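Local coordinates for VP5 (Halorubrum pleomorphic virus 2, PDB 6QGI), which is a viral envelope protein that probably mediates fusion of the viral and host-cell membranes, at residues S284-D289 against Y434-L439; A292-V297 against D463-H468; V297-E302 against E491-S496; T304-D309 against T444-T449; G316-T321 against V343-D348. One frame throughout, in Å; residues are numbered along the deposited sequence.

Interaction 1. Residues S284-D289 against Y434-L439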
# COMPACT_ATOMS: atom_id res chain seq x y z
N SER A 284 2.71 13.49 -6.52
CA SER A 284 2.39 12.43 -5.57
C SER A 284 3.50 11.37 -5.60
O SER A 284 3.91 10.93 -6.68
CB SER A 284 1.02 11.84 -5.89
OG SER A 284 0.94 11.38 -7.23
N GLN A 285 4.04 11.04 -4.42
CA GLN A 285 5.21 10.18 -4.22
C GLN A 285 5.04 8.71 -4.61
O GLN A 285 6.00 8.13 -5.12
CB GLN A 285 5.67 10.25 -2.75
CG GLN A 285 7.15 9.92 -2.54
CD GLN A 285 8.07 10.59 -3.53
OE1 GLN A 285 8.10 11.82 -3.66
NE2 GLN A 285 8.84 9.79 -4.26
N ALA A 286 3.87 8.09 -4.36
CA ALA A 286 3.67 6.67 -4.68
C ALA A 286 3.86 6.37 -6.18
O ALA A 286 4.50 5.36 -6.49
CB ALA A 286 2.30 6.20 -4.21
N ILE A 287 3.39 7.25 -7.09
CA ILE A 287 3.59 7.01 -8.53
C ILE A 287 5.08 7.26 -8.89
O ILE A 287 5.64 6.47 -9.65
CB ILE A 287 2.59 7.76 -9.47
CG1 ILE A 287 2.77 7.35 -10.96
CG2 ILE A 287 2.62 9.27 -9.29
CD1 ILE A 287 2.62 5.85 -11.30
N ALA A 288 5.73 8.27 -8.27
CA ALA A 288 7.16 8.55 -8.45
C ALA A 288 7.99 7.32 -8.06
O ALA A 288 8.88 6.92 -8.80
CB ALA A 288 7.57 9.76 -7.61
N ASP A 289 7.62 6.67 -6.94
CA ASP A 289 8.23 5.46 -6.41
C ASP A 289 7.90 4.24 -7.29
O ASP A 289 8.78 3.41 -7.51
CB ASP A 289 7.78 5.23 -4.95
CG ASP A 289 8.30 6.24 -3.93
OD1 ASP A 289 9.25 6.99 -4.26
OD2 ASP A 289 7.76 6.28 -2.81
N TYR A 434 -3.83 14.44 -5.57
CA TYR A 434 -3.32 13.35 -6.39
C TYR A 434 -2.77 12.26 -5.49
O TYR A 434 -2.00 12.56 -4.57
CB TYR A 434 -2.24 13.84 -7.36
CG TYR A 434 -2.79 14.55 -8.58
CD1 TYR A 434 -3.12 13.84 -9.73
CD2 TYR A 434 -2.97 15.93 -8.59
CE1 TYR A 434 -3.61 14.50 -10.87
CE2 TYR A 434 -3.47 16.59 -9.71
CZ TYR A 434 -3.79 15.87 -10.85
OH TYR A 434 -4.28 16.52 -11.96
N GLU A 435 -3.21 11.01 -5.70
CA GLU A 435 -2.81 9.85 -4.91
C GLU A 435 -2.84 8.59 -5.76
O GLU A 435 -3.56 8.54 -6.75
CB GLU A 435 -3.75 9.66 -3.70
CG GLU A 435 -3.81 10.82 -2.72
CD GLU A 435 -4.88 10.73 -1.65
OE1 GLU A 435 -5.20 11.78 -1.04
OE2 GLU A 435 -5.40 9.62 -1.41
N THR A 436 -2.07 7.56 -5.34
CA THR A 436 -2.04 6.25 -6.00
C THR A 436 -2.76 5.26 -5.10
O THR A 436 -2.43 5.13 -3.92
CB THR A 436 -0.61 5.81 -6.32
OG1 THR A 436 -0.01 6.79 -7.17
CG2 THR A 436 -0.56 4.45 -7.01
N ILE A 437 -3.77 4.59 -5.66
CA ILE A 437 -4.59 3.60 -4.96
C ILE A 437 -4.44 2.24 -5.65
O ILE A 437 -4.16 2.18 -6.85
CB ILE A 437 -6.08 4.04 -4.87
CG1 ILE A 437 -6.72 4.24 -6.27
CG2 ILE A 437 -6.22 5.31 -4.02
CD1 ILE A 437 -8.21 4.21 -6.33
N GLN A 438 -4.61 1.14 -4.90
CA GLN A 438 -4.57 -0.20 -5.49
C GLN A 438 -6.01 -0.66 -5.65
O GLN A 438 -6.72 -0.76 -4.65
CB GLN A 438 -3.74 -1.18 -4.65
CG GLN A 438 -3.64 -2.56 -5.30
CD GLN A 438 -2.86 -3.56 -4.49
OE1 GLN A 438 -1.73 -3.32 -4.10
NE2 GLN A 438 -3.45 -4.72 -4.25
N LEU A 439 -6.44 -0.92 -6.89
CA LEU A 439 -7.81 -1.36 -7.18
C LEU A 439 -7.99 -2.82 -6.80
O LEU A 439 -7.28 -3.68 -7.31
CB LEU A 439 -8.16 -1.12 -8.66
CG LEU A 439 -7.96 0.30 -9.18
CD1 LEU A 439 -8.09 0.37 -10.67
CD2 LEU A 439 -8.94 1.27 -8.53
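The methyl of Ala286 rests directly on Thr436, with Ala286 CB and Thr436 CB 3.6 Å apart. Beside it Ile287 crosses Thr436 at about a right angle, and its CB comes within 3.6 Å of Thr436 OG1. Thr436 OG1 also lies 3.4 Å from Ile287 N, but the angle is too poor for a hydrogen bond; its partner is instead Thr346 OG1 on the neighbouring strand. At the other end of the contact Ser284 CB covers the backbone carbonyl of Tyr434, with Ser284 CB 3.4 Å from Tyr434 O. The whole is a helix start laid against one strand of an antiparallel sheet, where Glu435 and Ile437 are hydrogen-bonded through their backbones to Ala347 and Phe345. Ser284 holds the N-cap position, yet its side chain makes no capping bond: OG sits between the backbone N and the carbonyl carbon (chi1 55°) and is hydrogen-bonded to Gln497. The Tyr434 CB points at the helix while its ring leads off toward Gln497. Further out, on the side of the helix turned from the strand, Gln285 NE2 donates to Asp289 OD1 over 2.8 Å, meeting the carboxylate from above its plane, and Asp289 OD2 forms a salt bridge with Arg21.

Interaction 2. Residues A292-V297 against D463-H468; sequences ALNVPV and DSSEPH
A Schellman motif ends helix 285-292, and its C-prime residue, Asn294, with positive phi, carries the side chain that grips segment 463-468. CG stands anti to the backbone N (chi1 -163°), which extends the amide to the backbone of Ser465, where it is held at both ends. Ser465 N donates to Asn294 OD1 at 2.8 Å, on a lone pair in the carbonyl plane. In return Asn294 ND2 reaches Ser465 O at 2.9 Å in a nearly straight bond (167°), with the acceptor close to the plane of the amide. The two bonds fix the rotation of the carboxamide, which engages Ser465 through C=O and N-H much as a peptide group of a neighbouring strand would. Two loops are joined here, one leading from the helix into strand 297-299 and the other lying between strand 443-450 and helix 476-496. They run nearly antiparallel and close on a single bridge, in which Val297 N donates to Asp463 O at 2.9 Å and Asp463 N to Val297 O at 2.8 Å. Between the bridge and the amide, Pro296 CA makes a CA-H...O contact with Asp463 O, and the proline ring flanks Ser464, with Pro296 CG 4.1 Å from Ser464 CB. Ser465 OG turns instead to Gln485 of helix 476-496.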
# COMPACT_ATOMS: atom_id res chain seq x y z
N ALA A 292 10.06 4.48 -10.36
CA ALA A 292 11.41 4.12 -9.91
C ALA A 292 11.57 2.60 -9.72
O ALA A 292 12.66 2.07 -9.91
CB ALA A 292 11.73 4.84 -8.62
N LEU A 293 10.46 1.90 -9.36
CA LEU A 293 10.43 0.45 -9.18
C LEU A 293 10.12 -0.25 -10.51
O LEU A 293 9.91 -1.46 -10.53
CB LEU A 293 9.43 0.04 -8.09
CG LEU A 293 9.89 0.27 -6.65
CD1 LEU A 293 8.72 0.47 -5.72
CD2 LEU A 293 10.80 -0.86 -6.17
N ASN A 294 10.13 0.52 -11.62
CA ASN A 294 9.93 0.07 -12.99
C ASN A 294 8.66 -0.80 -13.17
O ASN A 294 8.69 -1.87 -13.79
CB ASN A 294 11.18 -0.66 -13.49
CG ASN A 294 11.25 -0.79 -14.99
OD1 ASN A 294 11.01 0.17 -15.73
ND2 ASN A 294 11.56 -2.00 -15.44
N VAL A 295 7.55 -0.32 -12.63
CA VAL A 295 6.26 -1.00 -12.73
C VAL A 295 5.61 -0.49 -14.03
O VAL A 295 5.50 0.72 -14.18
CB VAL A 295 5.39 -0.76 -11.46
CG1 VAL A 295 3.98 -1.30 -11.63
CG2 VAL A 295 6.06 -1.37 -10.22
N PRO A 296 5.23 -1.37 -15.01
CA PRO A 296 4.61 -0.87 -16.26
C PRO A 296 3.49 0.14 -15.99
O PRO A 296 2.65 -0.08 -15.12
CB PRO A 296 4.08 -2.14 -16.92
CG PRO A 296 4.96 -3.22 -16.41
CD PRO A 296 5.34 -2.84 -15.01
N VAL A 297 3.56 1.30 -16.66
CA VAL A 297 2.62 2.41 -16.46
C VAL A 297 2.10 2.96 -17.79
O VAL A 297 2.82 2.94 -18.80
CB VAL A 297 3.31 3.56 -15.64
CG1 VAL A 297 2.46 4.82 -15.60
CG2 VAL A 297 3.65 3.13 -14.22
N ASP A 463 4.11 1.09 -20.41
CA ASP A 463 5.53 1.29 -20.66
C ASP A 463 6.36 1.07 -19.40
O ASP A 463 5.97 1.46 -18.30
CB ASP A 463 5.80 2.70 -21.20
CG ASP A 463 5.38 2.96 -22.63
OD1 ASP A 463 5.50 2.04 -23.47
OD2 ASP A 463 4.96 4.10 -22.93
N SER A 464 7.52 0.45 -19.59
CA SER A 464 8.52 0.19 -18.57
C SER A 464 9.87 0.05 -19.26
O SER A 464 9.93 -0.25 -20.46
CB SER A 464 8.18 -1.06 -17.75
OG SER A 464 8.47 -2.28 -18.42
N SER A 465 10.96 0.30 -18.53
CA SER A 465 12.32 0.12 -19.04
C SER A 465 12.64 -1.37 -19.05
O SER A 465 12.00 -2.13 -18.31
CB SER A 465 13.32 0.88 -18.18
OG SER A 465 13.08 2.28 -18.24
N GLU A 466 13.58 -1.79 -19.90
CA GLU A 466 13.99 -3.19 -20.00
C GLU A 466 14.48 -3.68 -18.63
O GLU A 466 15.29 -3.00 -17.99
CB GLU A 466 15.08 -3.35 -21.06
CG GLU A 466 15.42 -4.79 -21.37
CD GLU A 466 16.41 -4.98 -22.50
OE1 GLU A 466 16.14 -4.48 -23.62
OE2 GLU A 466 17.44 -5.65 -22.28
N PRO A 467 13.93 -4.78 -18.09
CA PRO A 467 14.37 -5.22 -16.76
C PRO A 467 15.78 -5.78 -16.82
O PRO A 467 16.19 -6.24 -17.88
CB PRO A 467 13.34 -6.29 -16.39
CG PRO A 467 12.24 -6.15 -17.40
CD PRO A 467 12.93 -5.70 -18.63
N HIS A 468 16.52 -5.71 -15.72
CA HIS A 468 17.89 -6.20 -15.64
C HIS A 468 17.95 -7.72 -15.55
O HIS A 468 17.07 -8.37 -14.98
CB HIS A 468 18.60 -5.61 -14.43
CG HIS A 468 19.00 -4.18 -14.59
ND1 HIS A 468 20.23 -3.83 -15.09
CD2 HIS A 468 18.34 -3.06 -14.22
CE1 HIS A 468 20.28 -2.51 -15.05
NE2 HIS A 468 19.16 -2.00 -14.55

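Interaction 3. Residues V297-E302 against E491-S496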
# COMPACT_ATOMS: atom_id res chain seq x y z
N VAL A 297 3.56 1.30 -16.66
CA VAL A 297 2.62 2.41 -16.46
C VAL A 297 2.10 2.96 -17.79
O VAL A 297 2.82 2.94 -18.80
CB VAL A 297 3.31 3.56 -15.64
CG1 VAL A 297 2.46 4.82 -15.60
CG2 VAL A 297 3.65 3.13 -14.22
N ASP A 298 0.87 3.48 -17.78
CA ASP A 298 0.27 4.19 -18.89
C ASP A 298 0.02 5.63 -18.43
O ASP A 298 -1.06 5.97 -17.93
CB ASP A 298 -1.01 3.52 -19.42
CG ASP A 298 -1.56 4.12 -20.72
OD1 ASP A 298 -1.23 5.29 -21.03
OD2 ASP A 298 -2.30 3.42 -21.42
N ALA A 299 1.06 6.45 -18.58
CA ALA A 299 1.08 7.87 -18.23
C ALA A 299 0.32 8.72 -19.24
O ALA A 299 -0.18 9.79 -18.89
CB ALA A 299 2.52 8.34 -18.14
N GLU A 300 0.26 8.27 -20.51
CA GLU A 300 -0.32 9.00 -21.63
C GLU A 300 -1.83 8.80 -21.85
O GLU A 300 -2.39 9.52 -22.69
CB GLU A 300 0.42 8.67 -22.93
CG GLU A 300 1.49 9.69 -23.30
CD GLU A 300 1.05 11.13 -23.45
OE1 GLU A 300 -0.05 11.38 -24.00
OE2 GLU A 300 1.81 12.03 -23.03
N ARG A 301 -2.49 7.88 -21.13
CA ARG A 301 -3.92 7.68 -21.34
C ARG A 301 -4.71 7.81 -20.04
O ARG A 301 -4.65 6.93 -19.18
CB ARG A 301 -4.23 6.35 -22.04
CG ARG A 301 -4.16 6.46 -23.56
CD ARG A 301 -3.52 5.23 -24.19
NE ARG A 301 -2.08 5.19 -23.93
CZ ARG A 301 -1.15 5.11 -24.87
NH1 ARG A 301 0.13 5.09 -24.54
NH2 ARG A 301 -1.49 5.04 -26.15
N GLU A 302 -5.45 8.92 -19.91
CA GLU A 302 -6.31 9.21 -18.77
C GLU A 302 -7.60 8.44 -18.94
O GLU A 302 -8.25 8.52 -19.99
CB GLU A 302 -6.57 10.72 -18.62
CG GLU A 302 -7.10 11.11 -17.24
CD GLU A 302 -7.72 12.49 -17.16
OE1 GLU A 302 -6.97 13.49 -17.14
OE2 GLU A 302 -8.97 12.57 -17.09
N GLU A 491 8.50 13.60 -15.97
CA GLU A 491 8.03 14.85 -16.59
C GLU A 491 6.55 14.76 -16.99
O GLU A 491 5.81 15.72 -16.75
CB GLU A 491 8.89 15.22 -17.80
CG GLU A 491 10.23 15.85 -17.43
CD GLU A 491 11.19 16.14 -18.57
OE1 GLU A 491 11.10 15.46 -19.62
OE2 GLU A 491 12.04 17.04 -18.40
N LYS A 492 6.11 13.60 -17.54
CA LYS A 492 4.72 13.34 -17.94
C LYS A 492 3.76 13.49 -16.76
O LYS A 492 2.71 14.12 -16.91
CB LYS A 492 4.58 11.94 -18.55
CG LYS A 492 5.07 11.82 -19.99
CD LYS A 492 5.14 10.37 -20.45
CE LYS A 492 5.85 10.21 -21.77
NZ LYS A 492 5.74 8.82 -22.27
N TYR A 493 4.12 12.92 -15.59
CA TYR A 493 3.30 13.00 -14.38
C TYR A 493 3.38 14.37 -13.73
O TYR A 493 2.38 14.84 -13.20
CB TYR A 493 3.67 11.90 -13.38
CG TYR A 493 2.96 10.60 -13.66
CD1 TYR A 493 1.63 10.42 -13.29
CD2 TYR A 493 3.59 9.57 -14.36
CE1 TYR A 493 0.96 9.23 -13.58
CE2 TYR A 493 2.94 8.37 -14.62
CZ TYR A 493 1.61 8.21 -14.25
OH TYR A 493 0.93 7.05 -14.50
N GLU A 494 4.56 15.03 -13.81
CA GLU A 494 4.78 16.37 -13.27
C GLU A 494 3.97 17.41 -14.04
O GLU A 494 3.50 18.38 -13.45
CB GLU A 494 6.28 16.73 -13.29
CG GLU A 494 7.06 16.07 -12.17
CD GLU A 494 8.28 16.82 -11.69
OE1 GLU A 494 8.12 17.92 -11.11
OE2 GLU A 494 9.41 16.31 -11.88
N GLN A 495 3.77 17.19 -15.36
CA GLN A 495 2.98 18.05 -16.23
C GLN A 495 1.49 17.89 -15.93
O GLN A 495 0.78 18.89 -15.80
CB GLN A 495 3.26 17.74 -17.71
CG GLN A 495 4.53 18.40 -18.26
CD GLN A 495 5.10 17.67 -19.46
OE1 GLN A 495 4.38 17.13 -20.32
NE2 GLN A 495 6.43 17.66 -19.57
N SER A 496 1.02 16.64 -15.79
CA SER A 496 -0.39 16.31 -15.51
C SER A 496 -0.84 16.74 -14.10
O SER A 496 -2.02 17.04 -13.93
CB SER A 496 -0.64 14.82 -15.69
OG SER A 496 0.05 14.04 -14.73
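This is apolar packing of the last turns of helix 476-496 against the short, weakly bonded strand 297-299, just before the chain turns a corner at Glu300. The segment axes cross at 46° and approach to 9.7 Å, and no hydrogen bond spans the contact. Tyr493 does most of the reaching. Its ring meets Val297 tip to tip, with Val297 CG1 at the ring edge in plane; CG1 is anti to the backbone N, which sends it at the phenol, and Val297 CG1 lies only 2.9 Å from Tyr493 OH, a tight approach. The same hydroxyl is hydrogen-bonded to Thr317, so the polar end of a buried ring is satisfied beyond the helix. Ala299 CB comes to the ring obliquely, 3.5 Å from Tyr493 CE2. On its other flank the extended chain of Lys492 passes over that methyl, with Lys492 CD 4.0 Å from Ala299 CB. The lysine ends near Glu300, but Lys492 NZ and Glu300 OE2 remain 5.1 Å apart, too far for a salt bridge, though their charges may attract. Behind the strand, Arg301 NE forms a salt bridge with Asp298 OD1, on its syn lone pair, at 3.0 Å, while Asp298 OD2 accepts from Ser461 N, tying the corner together. Ile287 and Ile291 of helix 285-292 also touch Tyr493; the arrangement is typical of helix-on-strand packing, with an aromatic side chain filling the seam between the strand and a second helix.

Interaction 4. Residues T304-D309 against T444-T449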
# COMPACT_ATOMS: atom_id res chain seq x y z
N THR A 304 -11.38 7.35 -17.12
CA THR A 304 -12.43 7.61 -16.13
C THR A 304 -13.03 6.24 -15.81
O THR A 304 -13.45 5.53 -16.72
CB THR A 304 -13.45 8.66 -16.62
OG1 THR A 304 -14.06 8.20 -17.83
CG2 THR A 304 -12.82 10.03 -16.85
N ILE A 305 -12.96 5.83 -14.53
CA ILE A 305 -13.45 4.51 -14.10
C ILE A 305 -14.67 4.64 -13.19
O ILE A 305 -14.87 5.67 -12.55
CB ILE A 305 -12.34 3.67 -13.40
CG1 ILE A 305 -11.73 4.40 -12.16
CG2 ILE A 305 -11.27 3.24 -14.40
CD1 ILE A 305 -11.02 3.51 -11.14
N THR A 306 -15.50 3.59 -13.15
CA THR A 306 -16.65 3.50 -12.27
C THR A 306 -16.46 2.25 -11.44
O THR A 306 -16.41 1.15 -12.00
CB THR A 306 -17.99 3.51 -13.05
OG1 THR A 306 -18.16 4.79 -13.66
CG2 THR A 306 -19.20 3.22 -12.16
N ILE A 307 -16.35 2.41 -10.11
CA ILE A 307 -16.22 1.30 -9.17
C ILE A 307 -17.62 0.72 -9.06
O ILE A 307 -18.52 1.37 -8.54
CB ILE A 307 -15.58 1.75 -7.82
CG1 ILE A 307 -14.21 2.45 -8.04
CG2 ILE A 307 -15.47 0.59 -6.81
CD1 ILE A 307 -13.11 1.60 -8.71
N GLN A 308 -17.83 -0.45 -9.68
CA GLN A 308 -19.10 -1.16 -9.81
C GLN A 308 -19.95 -1.25 -8.53
O GLN A 308 -21.15 -0.99 -8.59
CB GLN A 308 -18.86 -2.59 -10.31
CG GLN A 308 -18.23 -2.66 -11.68
CD GLN A 308 -18.38 -4.04 -12.23
OE1 GLN A 308 -17.99 -5.03 -11.61
NE2 GLN A 308 -19.02 -4.13 -13.39
N ASP A 309 -19.33 -1.64 -7.39
CA ASP A 309 -19.99 -1.84 -6.10
C ASP A 309 -20.53 -0.56 -5.44
O ASP A 309 -21.45 -0.66 -4.62
CB ASP A 309 -19.02 -2.54 -5.12
CG ASP A 309 -18.84 -4.04 -5.32
OD1 ASP A 309 -19.14 -4.53 -6.43
OD2 ASP A 309 -18.39 -4.71 -4.37
N THR A 444 -15.32 -0.32 -14.14
CA THR A 444 -15.56 -0.23 -15.58
C THR A 444 -14.93 1.05 -16.12
O THR A 444 -15.13 2.12 -15.55
CB THR A 444 -17.07 -0.30 -15.87
OG1 THR A 444 -17.67 -1.36 -15.11
CG2 THR A 444 -17.38 -0.48 -17.36
N ILE A 445 -14.17 0.94 -17.22
CA ILE A 445 -13.56 2.09 -17.87
C ILE A 445 -14.65 2.73 -18.73
O ILE A 445 -15.02 2.16 -19.75
CB ILE A 445 -12.29 1.69 -18.68
CG1 ILE A 445 -11.21 1.06 -17.76
CG2 ILE A 445 -11.72 2.90 -19.42
CD1 ILE A 445 -10.17 0.24 -18.45
N ASP A 446 -15.23 3.85 -18.28
CA ASP A 446 -16.29 4.54 -19.03
C ASP A 446 -15.74 5.25 -20.25
O ASP A 446 -16.46 5.41 -21.24
CB ASP A 446 -17.03 5.54 -18.13
CG ASP A 446 -17.90 4.93 -17.04
OD1 ASP A 446 -18.15 3.70 -17.08
OD2 ASP A 446 -18.35 5.70 -16.16
N LYS A 447 -14.47 5.70 -20.18
CA LYS A 447 -13.77 6.43 -21.24
C LYS A 447 -12.25 6.35 -21.07
O LYS A 447 -11.75 6.26 -19.95
CB LYS A 447 -14.21 7.91 -21.22
CG LYS A 447 -14.13 8.62 -22.57
CD LYS A 447 -13.65 10.07 -22.45
CE LYS A 447 -14.69 11.05 -21.96
NZ LYS A 447 -14.09 12.39 -21.69
N LEU A 448 -11.52 6.40 -22.20
CA LEU A 448 -10.06 6.45 -22.32
C LEU A 448 -9.70 7.65 -23.20
O LEU A 448 -10.28 7.80 -24.28
CB LEU A 448 -9.49 5.16 -22.93
CG LEU A 448 -9.54 3.88 -22.11
CD1 LEU A 448 -9.12 2.71 -22.93
CD2 LEU A 448 -8.61 3.95 -20.95
N THR A 449 -8.78 8.52 -22.74
CA THR A 449 -8.38 9.71 -23.48
C THR A 449 -6.86 9.87 -23.48
O THR A 449 -6.24 9.87 -22.41
CB THR A 449 -9.04 10.98 -22.89
OG1 THR A 449 -10.46 10.85 -22.95
CG2 THR A 449 -8.61 12.27 -23.59
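The strands 304-307 and 444-449 run antiparallel, their axes 152° apart, and a beta bulge shifts the register by one residue between the Thr304-Lys447 and Ile305-Ile445 pairs. Asp446 is the additional residue, and its N donates to Thr304 O at 2.9 Å, nearly along the C=O axis. Past the bulge, Thr306 and Thr444 form a regular hydrogen-bonded pair, with Thr306 N to Thr444 O and Thr444 N to Thr306 O both at 2.8 Å. Placed by the bulge, the Asp446 carboxylate crosses Thr306 obliquely: Thr306 OG1 donates to Asp446 OD2 over 2.7 Å, arriving from above the carboxylate plane. Thr304 lies alongside Lys447, pointing the same way, and Thr304 OG1 is 3.4 Å from Lys447 CB. Thr444 OG1 is hydrogen-bonded to Thr333, while the Gln308 chain crosses it at about a right angle without a bond. On the opposite face Ile305 and Ile445 cross obliquely, with Ile305 CG2 at 4.0 Å from Ile445 CG1, and both touch Phe318. One face of this strand pair is therefore polar and the other buried and apolar. Donation by the threonine hydroxyl would be expected to favour the ionised form of Asp446.

Interaction 5. Residues G316-T321 against V343-D348; sequences GTFALT and VYFTAD
Two first torsions bring the rings together: Phe318 CG lies anti to its carbonyl carbon (chi1 -76°), whereas Phe345 CG lies anti to its backbone N (chi1 -161°). Across a non-hydrogen-bonded antiparallel pair, this turns the edge of Phe345 onto the face of Phe318. The result is a T-shaped stack with planes at 63° and ring centroids 4.9 Å apart. Phe345 CD1 makes the approach, 3.6 Å from Phe318 CE1 and offset toward the rim. The far end of the Phe345 ring covers the backbone of Gly316, where no side chain intervenes, with Phe345 CZ 3.3 Å from Gly316 N. Val343 continues this face: CG1 meets the edge of the Phe318 ring, and Val343 CG2 sits 3.9 Å from Leu320 CD2, the two side chains lying alongside each other. Thr317, Ala319, Tyr344 and Thr346 occupy the opposite face. There Ala319 CB packs on Tyr344 CB at 3.7 Å, and, just past the strand end, Thr321 CG2 meets the edge of the Tyr344 ring, 3.4 Å from Tyr344 CE2. The strands themselves are held by paired bonds at Thr317-Thr346 and Ala319-Tyr344, of which Tyr344 N to Ala319 O is the shortest at 2.8 Å. The aromatic, aliphatic face is thus cemented by dispersion and ring contacts, while the Tyr344 hydroxyl on the other face finds its hydrogen-bond partner in Asn62.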
# COMPACT_ATOMS: atom_id res chain seq x y z
N GLY A 316 -8.19 9.05 -13.92
CA GLY A 316 -6.78 8.83 -13.63
C GLY A 316 -6.04 7.89 -14.55
O GLY A 316 -6.61 7.34 -15.49
N THR A 317 -4.74 7.71 -14.27
CA THR A 317 -3.84 6.87 -15.05
C THR A 317 -3.60 5.53 -14.35
O THR A 317 -3.61 5.45 -13.11
CB THR A 317 -2.52 7.59 -15.33
OG1 THR A 317 -2.03 8.17 -14.12
CG2 THR A 317 -2.66 8.67 -16.41
N PHE A 318 -3.36 4.48 -15.16
CA PHE A 318 -3.13 3.12 -14.71
C PHE A 318 -1.66 2.73 -14.66
O PHE A 318 -0.83 3.19 -15.45
CB PHE A 318 -3.84 2.11 -15.63
CG PHE A 318 -5.33 1.98 -15.45
CD1 PHE A 318 -5.86 1.28 -14.38
CD2 PHE A 318 -6.20 2.50 -16.40
CE1 PHE A 318 -7.24 1.12 -14.24
CE2 PHE A 318 -7.58 2.34 -16.26
CZ PHE A 318 -8.09 1.65 -15.19
N ALA A 319 -1.38 1.82 -13.73
CA ALA A 319 -0.10 1.17 -13.51
C ALA A 319 -0.39 -0.30 -13.27
O ALA A 319 -1.31 -0.63 -12.51
CB ALA A 319 0.62 1.79 -12.32
N LEU A 320 0.32 -1.18 -13.97
CA LEU A 320 0.13 -2.61 -13.82
C LEU A 320 1.44 -3.26 -13.45
O LEU A 320 2.44 -2.98 -14.10
CB LEU A 320 -0.40 -3.24 -15.13
CG LEU A 320 -1.82 -2.91 -15.61
CD1 LEU A 320 -2.17 -3.76 -16.79
CD2 LEU A 320 -2.86 -3.22 -14.57
N THR A 321 1.43 -4.12 -12.41
CA THR A 321 2.63 -4.86 -12.00
C THR A 321 2.94 -5.90 -13.09
O THR A 321 4.10 -6.14 -13.41
CB THR A 321 2.46 -5.52 -10.62
OG1 THR A 321 1.43 -6.49 -10.71
CG2 THR A 321 2.15 -4.52 -9.52
N VAL A 343 -3.16 -3.98 -9.65
CA VAL A 343 -3.60 -2.79 -10.40
C VAL A 343 -3.45 -1.55 -9.54
O VAL A 343 -4.02 -1.50 -8.45
CB VAL A 343 -5.06 -2.90 -10.91
CG1 VAL A 343 -5.45 -1.69 -11.76
CG2 VAL A 343 -5.27 -4.18 -11.69
N TYR A 344 -2.74 -0.53 -10.06
CA TYR A 344 -2.58 0.75 -9.39
C TYR A 344 -3.30 1.84 -10.20
O TYR A 344 -3.50 1.68 -11.41
CB TYR A 344 -1.11 1.09 -9.13
CG TYR A 344 -0.43 0.11 -8.20
CD1 TYR A 344 -0.60 0.20 -6.82
CD2 TYR A 344 0.34 -0.94 -8.69
CE1 TYR A 344 -0.02 -0.72 -5.96
CE2 TYR A 344 0.94 -1.86 -7.84
CZ TYR A 344 0.76 -1.75 -6.47
OH TYR A 344 1.35 -2.64 -5.61
N PHE A 345 -3.77 2.90 -9.52
CA PHE A 345 -4.50 3.98 -10.16
C PHE A 345 -4.13 5.32 -9.52
O PHE A 345 -4.45 5.55 -8.34
CB PHE A 345 -6.02 3.72 -10.08
CG PHE A 345 -6.87 4.51 -11.06
CD1 PHE A 345 -6.88 4.19 -12.41
CD2 PHE A 345 -7.71 5.53 -10.61
CE1 PHE A 345 -7.69 4.90 -13.31
CE2 PHE A 345 -8.52 6.24 -11.50
CZ PHE A 345 -8.51 5.91 -12.84
N THR A 346 -3.42 6.17 -10.28
CA THR A 346 -3.00 7.50 -9.85
C THR A 346 -4.06 8.48 -10.31
O THR A 346 -4.28 8.64 -11.51
CB THR A 346 -1.60 7.83 -10.39
OG1 THR A 346 -0.72 6.75 -10.07
CG2 THR A 346 -1.06 9.15 -9.84
N ALA A 347 -4.75 9.10 -9.35
CA ALA A 347 -5.85 10.03 -9.63
C ALA A 347 -5.92 11.16 -8.64
O ALA A 347 -5.45 11.05 -7.51
CB ALA A 347 -7.16 9.26 -9.61
N ASP A 348 -6.57 12.26 -9.06
CA ASP A 348 -6.81 13.41 -8.20
C ASP A 348 -8.10 13.11 -7.44
O ASP A 348 -9.20 13.16 -8.03
CB ASP A 348 -6.89 14.72 -9.00
CG ASP A 348 -7.11 15.97 -8.16
OD1 ASP A 348 -7.20 15.84 -6.93
OD2 ASP A 348 -7.20 17.07 -8.73

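In the fold
Interaction 5 lies at the middle of the group, its centre 7 Å from interaction 1 and 10 Å from interaction 3. Strand 434-439 of interaction 1 borders strand 343-355, where Ile437 O and Phe345 N are 2.8 Å apart. The other strand of interaction 5 is met by Pro296 O of interaction 2, 2.8 Å from Leu320 N. Interactions 2 and 3 share Val297, and Ile287 of interaction 1 packs on Tyr493 of interaction 3. In interaction 4, Ile305 carries the apolar face onward to Phe318 and Phe345. Along the chain, interaction 5 is nested within the loops closed by all the others.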